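Local structure of Peptide/nickel transport system substrate-binding protein (Listeria monocytogenes serotype 1/2a, 5KZT) at residues Ile275-Lys280 with Thr286-Lys291; Gln279-Lys284 with Thr368-Ser373. The protein probably serves as the peptide-binding component of an oligopeptide transport system (OppA), and is seen here with a peptide bound. One frame throughout, in Å; residues are numbered along the deposited sequence.

Contact 1: residues Ile275-Lys280 with Thr286-Lys291; sequences IKFNQK and TVFANK
Thr-286 grips the backbone at Asn-278 and Gln-279. Thr-286 OG1 donates to Asn-278 O at 2.6 Å, in the carbonyl plane and on a lone pair. Thr-286 N donates to Gln-279 O at 3.0 Å. With chi1 at 68°, OG1 sits between the backbone N and the carbonyl carbon, near enough to the chain to accept from Phe-288 N as well. This is an ST turn, and it leads into the 3-10 segment 287-289. The two segments are joined by the short hairpin 280-285, at the end of the long strand 264-277 in the mixed sheet of this solute-binding fold. Asn-278 forms an Asx turn: its OD1 accepts from Lys-280 N. Its ND2 bonds to Tyr-418 O.

Phe-288 can be followed outward. Its CB meets Asn-278 O and Phe-277 CB. CG lies near Phe-277 CD1. Phe-288 CD1 makes the closest contact between the two rings, 3.6 Å from Phe-277 CD1. CE1 touches both CD1 and CE1 of Phe-277. On the other flank, CD2 turns the ring edge to Asn-278 O, and CE2 packs on Val-369 CG1 of strand 367-374. Phe-277 CD1 lies over one face of the Phe-288 ring, toward its rim, and Val-287 CG2 over the centre of the opposite face. The planes of the two phenylalanines stand 46° apart. The Phe-288 ring also meets that of Phe-420, with planes at about 45°. Ile-297 of helix 291-299 touches both Phe-277 and Phe-288.

The Gln-279 side chain runs alongside Phe-288 O and Ala-289. Gln-279 CG lies 3.5 Å from Phe-288 O, which accepts a hydrogen bond from Arg-294 NH1. Beyond CG the chain is extended and brings OE1 alongside Ala-289 CA. A water donates to both Gln-279 OE1 and Ala-289 O.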
ATOM      1  N   ILE A 275      11.233  -9.107   3.870  1.00 17.84           N
ATOM      2  CA  ILE A 275      11.103 -10.507   3.497  1.00 18.45           C
ATOM      3  C   ILE A 275       9.933 -11.102   4.284  1.00 17.66           C
ATOM      4  O   ILE A 275       9.920 -11.033   5.523  1.00 17.76           O
ATOM      5  CB  ILE A 275      12.376 -11.319   3.839  1.00 19.59           C
ATOM      6  CG1 ILE A 275      13.634 -10.689   3.232  1.00 20.68           C
ATOM      7  CG2 ILE A 275      12.216 -12.775   3.398  1.00 19.90           C
ATOM      8  CD1 ILE A 275      13.707 -10.725   1.732  1.00 21.55           C
ATOM      9  N   LYS A 276       8.987 -11.714   3.581  1.00 17.08           N
ATOM     10  CA  LYS A 276       7.958 -12.551   4.204  1.00 17.20           C
ATOM     11  C   LYS A 276       8.345 -14.034   4.216  1.00 17.30           C
ATOM     12  O   LYS A 276       8.750 -14.589   3.200  1.00 17.78           O
ATOM     13  CB  LYS A 276       6.633 -12.376   3.472  1.00 17.46           C
ATOM     14  CG  LYS A 276       6.020 -11.000   3.641  1.00 17.44           C
ATOM     15  CD  LYS A 276       4.644 -10.896   3.008  1.00 17.80           C
ATOM     16  CE  LYS A 276       3.582 -11.571   3.839  1.00 17.74           C
ATOM     17  NZ  LYS A 276       2.262 -11.303   3.246  1.00 18.10           N
ATOM     18  N   PHE A 277       8.173 -14.679   5.362  1.00 17.08           N
ATOM     19  CA  PHE A 277       8.477 -16.101   5.544  1.00 17.29           C
ATOM     20  C   PHE A 277       7.177 -16.883   5.653  1.00 17.16           C
ATOM     21  O   PHE A 277       6.552 -16.897   6.720  1.00 17.53           O
ATOM     22  CB  PHE A 277       9.270 -16.281   6.834  1.00 17.47           C
ATOM     23  CG  PHE A 277      10.635 -15.638   6.807  1.00 17.74           C
ATOM     24  CD1 PHE A 277      11.617 -16.090   5.925  1.00 18.08           C
ATOM     25  CD2 PHE A 277      10.959 -14.612   7.691  1.00 17.60           C
ATOM     26  CE1 PHE A 277      12.881 -15.506   5.904  1.00 18.35           C
ATOM     27  CE2 PHE A 277      12.233 -14.032   7.675  1.00 18.02           C
ATOM     28  CZ  PHE A 277      13.182 -14.475   6.781  1.00 18.21           C
ATOM     29  N   ASN A 278       6.759 -17.538   4.573  1.00 16.99           N
ATOM     30  CA  ASN A 278       5.539 -18.347   4.619  1.00 17.08           C
ATOM     31  C   ASN A 278       5.819 -19.643   5.358  1.00 17.42           C
ATOM     32  O   ASN A 278       6.657 -20.447   4.930  1.00 17.33           O
ATOM     33  CB  ASN A 278       4.988 -18.674   3.234  1.00 17.32           C
ATOM     34  CG  ASN A 278       3.640 -19.359   3.288  1.00 17.82           C
ATOM     35  OD1 ASN A 278       2.941 -19.316   4.309  1.00 17.96           O
ATOM     36  ND2 ASN A 278       3.275 -20.030   2.197  1.00 18.21           N
ATOM     37  N   GLN A 279       5.085 -19.846   6.437  1.00 17.32           N
ATOM     38  CA  GLN A 279       5.265 -21.025   7.280  1.00 18.01           C
ATOM     39  C   GLN A 279       4.443 -22.237   6.866  1.00 18.83           C
ATOM     40  O   GLN A 279       4.674 -23.343   7.382  1.00 19.37           O
ATOM     41  CB  GLN A 279       4.962 -20.672   8.729  1.00 18.04           C
ATOM     42  CG  GLN A 279       5.762 -19.479   9.213  1.00 17.64           C
ATOM     43  CD  GLN A 279       5.734 -19.302  10.711  1.00 17.95           C
ATOM     44  OE1 GLN A 279       5.502 -20.254  11.458  1.00 18.88           O
ATOM     45  NE2 GLN A 279       6.016 -18.083  11.168  1.00 17.48           N
ATOM     46  N   LYS A 280       3.484 -22.056   5.961  1.00 19.11           N
ATOM     47  CA  LYS A 280       2.604 -23.155   5.539  1.00 20.41           C
ATOM     48  C   LYS A 280       2.134 -22.948   4.115  1.00 20.72           C
ATOM     49  O   LYS A 280       1.575 -21.900   3.791  1.00 20.17           O
ATOM     50  CB  LYS A 280       1.386 -23.249   6.455  1.00 21.00           C
ATOM     51  CG  LYS A 280       0.448 -24.390   6.100  1.00 22.38           C
ATOM     52  CD  LYS A 280      -0.552 -24.649   7.216  1.00 23.54           C
ATOM     53  CE  LYS A 280       0.074 -25.377   8.393  1.00 24.44           C
ATOM     54  NZ  LYS A 280      -0.987 -26.030   9.211  1.00 25.55           N
ATOM     55  N   THR A 286       6.224 -25.435   5.843  1.00 22.63           N
ATOM     56  CA  THR A 286       7.434 -25.244   5.047  1.00 22.14           C
ATOM     57  C   THR A 286       8.622 -25.228   6.013  1.00 21.95           C
ATOM     58  O   THR A 286       8.450 -25.226   7.231  1.00 21.67           O
ATOM     59  CB  THR A 286       7.428 -23.898   4.309  1.00 21.12           C
ATOM     60  OG1 THR A 286       7.533 -22.846   5.267  1.00 20.03           O
ATOM     61  CG2 THR A 286       6.157 -23.713   3.472  1.00 21.28           C
ATOM     62  N   VAL A 287       9.830 -25.157   5.474  1.00 22.15           N
ATOM     63  CA  VAL A 287      11.027 -25.007   6.331  1.00 22.24           C
ATOM     64  C   VAL A 287      11.014 -23.742   7.205  1.00 21.38           C
ATOM     65  O   VAL A 287      11.672 -23.703   8.259  1.00 21.45           O
ATOM     66  CB  VAL A 287      12.348 -25.037   5.524  1.00 22.60           C
ATOM     67  CG1 VAL A 287      12.529 -26.400   4.854  1.00 23.31           C
ATOM     68  CG2 VAL A 287      12.437 -23.883   4.514  1.00 22.27           C
ATOM     69  N   PHE A 288      10.277 -22.713   6.774  1.00 20.11           N
ATOM     70  CA  PHE A 288      10.195 -21.476   7.526  1.00 19.49           C
ATOM     71  C   PHE A 288       9.238 -21.564   8.707  1.00 19.37           C
ATOM     72  O   PHE A 288       9.102 -20.600   9.435  1.00 18.77           O
ATOM     73  CB  PHE A 288       9.832 -20.308   6.609  1.00 18.83           C
ATOM     74  CG  PHE A 288      10.863 -20.021   5.568  1.00 19.01           C
ATOM     75  CD1 PHE A 288      12.152 -19.687   5.935  1.00 19.26           C
ATOM     76  CD2 PHE A 288      10.535 -20.028   4.215  1.00 19.20           C
ATOM     77  CE1 PHE A 288      13.107 -19.415   4.980  1.00 19.56           C
ATOM     78  CE2 PHE A 288      11.489 -19.753   3.253  1.00 19.48           C
ATOM     79  CZ  PHE A 288      12.779 -19.432   3.636  1.00 19.61           C
ATOM     80  N   ALA A 289       8.570 -22.707   8.895  1.00 20.13           N
ATOM     81  CA  ALA A 289       7.925 -23.008  10.165  1.00 20.68           C
ATOM     82  C   ALA A 289       8.964 -23.124  11.301  1.00 21.59           C
ATOM     83  O   ALA A 289       8.626 -22.953  12.460  1.00 21.88           O
ATOM     84  CB  ALA A 289       7.088 -24.281  10.053  1.00 21.40           C
ATOM     85  N   ASN A 290      10.223 -23.401  10.948  1.00 22.31           N
ATOM     86  CA  ASN A 290      11.351 -23.416  11.891  1.00 22.88           C
ATOM     87  C   ASN A 290      11.952 -22.024  12.050  1.00 22.63           C
ATOM     88  O   ASN A 290      12.443 -21.451  11.078  1.00 21.85           O
ATOM     89  CB  ASN A 290      12.425 -24.382  11.402  1.00 23.58           C
ATOM     90  CG  ASN A 290      13.581 -24.510  12.377  1.00 24.27           C
ATOM     91  OD1 ASN A 290      14.397 -23.602  12.496  1.00 24.16           O
ATOM     92  ND2 ASN A 290      13.649 -25.626  13.079  1.00 25.19           N
ATOM     93  N   LYS A 291      11.949 -21.518  13.285  1.00 23.24           N
ATOM     94  CA  LYS A 291      12.396 -20.162  13.588  1.00 23.61           C
ATOM     95  C   LYS A 291      13.865 -19.973  13.306  1.00 24.01           C
ATOM     96  O   LYS A 291      14.276 -18.901  12.855  1.00 23.41           O
ATOM     97  CB  LYS A 291      12.175 -19.838  15.059  1.00 24.94           C
ATOM     98  CG  LYS A 291      12.211 -18.346  15.377  1.00 25.23           C
ATOM     99  CD  LYS A 291      12.956 -18.000  16.645  1.00 26.86           C
ATOM    100  CE  LYS A 291      12.410 -18.675  17.884  1.00 27.81           C
ATOM    101  NZ  LYS A 291      11.340 -17.868  18.536  1.00 28.33           N
TER
HETATM  102  O   HOH W   1       6.819 -20.880  13.882  1.00 31.59           O

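Contact 2: residues Gln279-Lys284 with Thr368-Ser373; sequences QKRAGK and TVEFTS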
ATOM      1  N   GLN A 279       5.085 -19.846   6.437  1.00 17.32           N
ATOM      2  CA  GLN A 279       5.265 -21.025   7.280  1.00 18.01           C
ATOM      3  C   GLN A 279       4.443 -22.237   6.866  1.00 18.83           C
ATOM      4  O   GLN A 279       4.674 -23.343   7.382  1.00 19.37           O
ATOM      5  CB  GLN A 279       4.962 -20.672   8.729  1.00 18.04           C
ATOM      6  CG  GLN A 279       5.762 -19.479   9.213  1.00 17.64           C
ATOM      7  CD  GLN A 279       5.734 -19.302  10.711  1.00 17.95           C
ATOM      8  OE1 GLN A 279       5.502 -20.254  11.458  1.00 18.88           O
ATOM      9  NE2 GLN A 279       6.016 -18.083  11.168  1.00 17.48           N
ATOM     10  N   LYS A 280       3.484 -22.056   5.961  1.00 19.11           N
ATOM     11  CA  LYS A 280       2.604 -23.155   5.539  1.00 20.41           C
ATOM     12  C   LYS A 280       2.134 -22.948   4.115  1.00 20.72           C
ATOM     13  O   LYS A 280       1.575 -21.900   3.791  1.00 20.17           O
ATOM     14  CB  LYS A 280       1.386 -23.249   6.455  1.00 21.00           C
ATOM     15  CG  LYS A 280       0.448 -24.390   6.100  1.00 22.38           C
ATOM     16  CD  LYS A 280      -0.552 -24.649   7.216  1.00 23.54           C
ATOM     17  CE  LYS A 280       0.074 -25.377   8.393  1.00 24.44           C
ATOM     18  NZ  LYS A 280      -0.987 -26.030   9.211  1.00 25.55           N
ATOM     19  N   ARG A 281       2.338 -23.960   3.280  1.00 21.61           N
ATOM     20  CA  ARG A 281       2.020 -23.874   1.868  1.00 22.45           C
ATOM     21  C   ARG A 281       1.297 -25.154   1.463  1.00 24.14           C
ATOM     22  O   ARG A 281       1.738 -26.257   1.799  1.00 24.30           O
ATOM     23  CB  ARG A 281       3.311 -23.706   1.083  1.00 22.47           C
ATOM     24  CG  ARG A 281       3.131 -23.675  -0.407  1.00 23.16           C
ATOM     25  CD  ARG A 281       4.433 -23.409  -1.122  1.00 23.35           C
ATOM     26  NE  ARG A 281       4.134 -23.149  -2.520  1.00 24.25           N
ATOM     27  CZ  ARG A 281       4.991 -22.684  -3.416  1.00 24.32           C
ATOM     28  NH1 ARG A 281       6.234 -22.397  -3.080  1.00 24.03           N
ATOM     29  NH2 ARG A 281       4.577 -22.490  -4.660  1.00 25.14           N
ATOM     30  N   ALA A 282       0.159 -25.001   0.785  1.00 25.01           N
ATOM     31  CA  ALA A 282      -0.672 -26.124   0.404  1.00 26.72           C
ATOM     32  C   ALA A 282      -1.008 -27.062   1.586  1.00 27.75           C
ATOM     33  O   ALA A 282      -1.076 -28.285   1.427  1.00 28.77           O
ATOM     34  CB  ALA A 282      -0.011 -26.883  -0.739  1.00 27.56           C
ATOM     35  N   GLY A 283      -1.219 -26.469   2.769  1.00 27.78           N
ATOM     36  CA  GLY A 283      -1.577 -27.213   3.983  1.00 28.56           C
ATOM     37  C   GLY A 283      -0.457 -27.897   4.753  1.00 28.88           C
ATOM     38  O   GLY A 283      -0.725 -28.566   5.768  1.00 29.60           O
ATOM     39  N   LYS A 284       0.787 -27.724   4.303  1.00 28.17           N
ATOM     40  CA  LYS A 284       1.956 -28.412   4.884  1.00 28.61           C
ATOM     41  C   LYS A 284       2.957 -27.374   5.376  1.00 27.01           C
ATOM     42  O   LYS A 284       3.230 -26.398   4.666  1.00 24.76           O
ATOM     43  CB  LYS A 284       2.665 -29.270   3.829  1.00 30.12           C
ATOM     44  CG  LYS A 284       1.769 -30.209   3.037  1.00 32.13           C
ATOM     45  CD  LYS A 284       1.326 -31.397   3.864  1.00 34.14           C
ATOM     46  CE  LYS A 284       0.364 -32.272   3.069  1.00 36.03           C
ATOM     47  NZ  LYS A 284       0.220 -33.613   3.680  1.00 37.90           N
ATOM     48  N   THR A 368      16.144 -26.461  -0.418  1.00 30.42           N
ATOM     49  CA  THR A 368      15.782 -25.606  -1.574  1.00 29.41           C
ATOM     50  C   THR A 368      14.540 -24.810  -1.239  1.00 28.14           C
ATOM     51  O   THR A 368      13.566 -25.372  -0.758  1.00 28.32           O
ATOM     52  CB  THR A 368      15.489 -26.439  -2.841  1.00 31.12           C
ATOM     53  OG1 THR A 368      16.641 -27.221  -3.168  1.00 32.92           O
ATOM     54  CG2 THR A 368      15.149 -25.538  -4.045  1.00 30.62           C
ATOM     55  N   VAL A 369      14.576 -23.502  -1.480  1.00 26.47           N
ATOM     56  CA  VAL A 369      13.391 -22.668  -1.365  1.00 25.63           C
ATOM     57  C   VAL A 369      13.330 -21.700  -2.524  1.00 25.08           C
ATOM     58  O   VAL A 369      14.365 -21.311  -3.065  1.00 24.79           O
ATOM     59  CB  VAL A 369      13.326 -21.886  -0.027  1.00 25.08           C
ATOM     60  CG1 VAL A 369      12.938 -22.823   1.111  1.00 26.17           C
ATOM     61  CG2 VAL A 369      14.625 -21.140   0.263  1.00 24.58           C
ATOM     62  N   GLU A 370      12.105 -21.300  -2.878  1.00 24.66           N
ATOM     63  CA  GLU A 370      11.855 -20.379  -3.981  1.00 24.32           C
ATOM     64  C   GLU A 370      11.572 -18.978  -3.429  1.00 22.44           C
ATOM     65  O   GLU A 370      10.716 -18.816  -2.556  1.00 21.74           O
ATOM     66  CB  GLU A 370      10.704 -20.936  -4.824  1.00 26.22           C
ATOM     67  CG  GLU A 370       9.864 -19.988  -5.675  1.00 26.85           C
ATOM     68  CD  GLU A 370       8.489 -20.622  -5.957  1.00 28.77           C
ATOM     69  OE1 GLU A 370       7.442 -20.280  -5.276  1.00 28.50           O
ATOM     70  OE2 GLU A 370       8.482 -21.512  -6.841  1.00 30.23           O
ATOM     71  N   PHE A 371      12.307 -17.987  -3.941  1.00 20.97           N
ATOM     72  CA  PHE A 371      12.149 -16.597  -3.550  1.00 20.06           C
ATOM     73  C   PHE A 371      11.286 -15.882  -4.600  1.00 19.54           C
ATOM     74  O   PHE A 371      11.666 -15.830  -5.778  1.00 19.22           O
ATOM     75  CB  PHE A 371      13.523 -15.935  -3.447  1.00 20.10           C
ATOM     76  CG  PHE A 371      13.477 -14.543  -2.903  1.00 19.80           C
ATOM     77  CD1 PHE A 371      12.998 -14.299  -1.622  1.00 19.66           C
ATOM     78  CD2 PHE A 371      13.894 -13.465  -3.672  1.00 19.77           C
ATOM     79  CE1 PHE A 371      12.941 -13.003  -1.115  1.00 19.76           C
ATOM     80  CE2 PHE A 371      13.833 -12.167  -3.176  1.00 19.46           C
ATOM     81  CZ  PHE A 371      13.359 -11.933  -1.892  1.00 19.39           C
ATOM     82  N   THR A 372      10.145 -15.335  -4.183  1.00 19.24           N
ATOM     83  CA  THR A 372       9.288 -14.573  -5.095  1.00 19.46           C
ATOM     84  C   THR A 372       9.506 -13.050  -5.013  1.00 19.15           C
ATOM     85  O   THR A 372       9.485 -12.462  -3.933  1.00 18.83           O
ATOM     86  CB  THR A 372       7.803 -14.893  -4.882  1.00 20.16           C
ATOM     87  OG1 THR A 372       7.575 -16.277  -5.146  1.00 21.03           O
ATOM     88  CG2 THR A 372       6.923 -14.095  -5.829  1.00 20.62           C
ATOM     89  N   SER A 373       9.693 -12.429  -6.178  1.00 19.18           N
ATOM     90  CA  SER A 373       9.692 -10.977  -6.320  1.00 19.25           C
ATOM     91  C   SER A 373       9.024 -10.573  -7.654  1.00 19.75           C
ATOM     92  O   SER A 373       8.437 -11.420  -8.350  1.00 19.93           O
ATOM     93  CB  SER A 373      11.116 -10.424  -6.206  1.00 19.49           C
ATOM     94  OG  SER A 373      11.096  -9.007  -5.961  1.00 19.74           O
TER
HETATM   95  O   HOH W   2       5.956 -22.330  -7.511  1.00 37.72           O
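Arg-281 spans the gap to Glu-370, and their charged ends make the whole direct contact. Arg-281 NH1 donates to Glu-370 OE1 at 3.3 Å, as a long salt bridge with an N-H...O angle of 148°. OE1 lies at the guanidinium edge, near its plane, but is itself met from above the carboxylate plane. The two planes are 57° apart, which is far from a flat, two-pronged pairing. Arg-281 NH2 stays 3.7 Å from Glu-370 OE1.

The backbones stand well apart, with Arg-281 CA and Val-369 CA 11.9 Å from each other. Arg-281 bridges this distance because its side chain is fully extended, with CG anti to the backbone N (chi1 177°). It springs from a short beta hairpin with a two-residue loop, a type I' turn from Arg-281 to Lys-284. Ala-282 and Gly-283 take the positive phi angles of that turn. Glu-370 comes from strand 367-374 of the mixed sheet.

The tighter side is the acidic cluster around the guanidinium. Asp-419 is the stronger partner of NH1, and Asp-417 pairs with NH2. Asp-419 also accepts from Glu-370 N, so it ties both segments together. The guanidinium would offset the repulsion among the three carboxylates. The looser side runs through a water, which donates to Glu-370 OE2 at 2.7 Å and accepts from Arg-281 NH2 at 3.2 Å.

Overall arrangement
Contact 1 is partly buried, with three of its seven touching residues in the interior. Contact 2 lies at the surface, its centre about 7 Å from that of contact 1. They share Gln-279 and Lys-280, where the chain leaves strand 264-277 for the hairpin. Contact 1 joins near neighbours in sequence through aromatic packing and hydrogen bonds to backbone carbonyls; contact 2 joins segments far apart in sequence through charge and water. Apolar side chains also connect them. Val-287 CG2 lies 3.6 Å from Val-369 CG1, and Ile-275 CD1 lies 3.7 Å from Phe-371 CE1. Strand 367-374 thus presents Val-369 and Phe-371 to apolar side chains of the segments of contact 1, and Glu-370 to the hairpin.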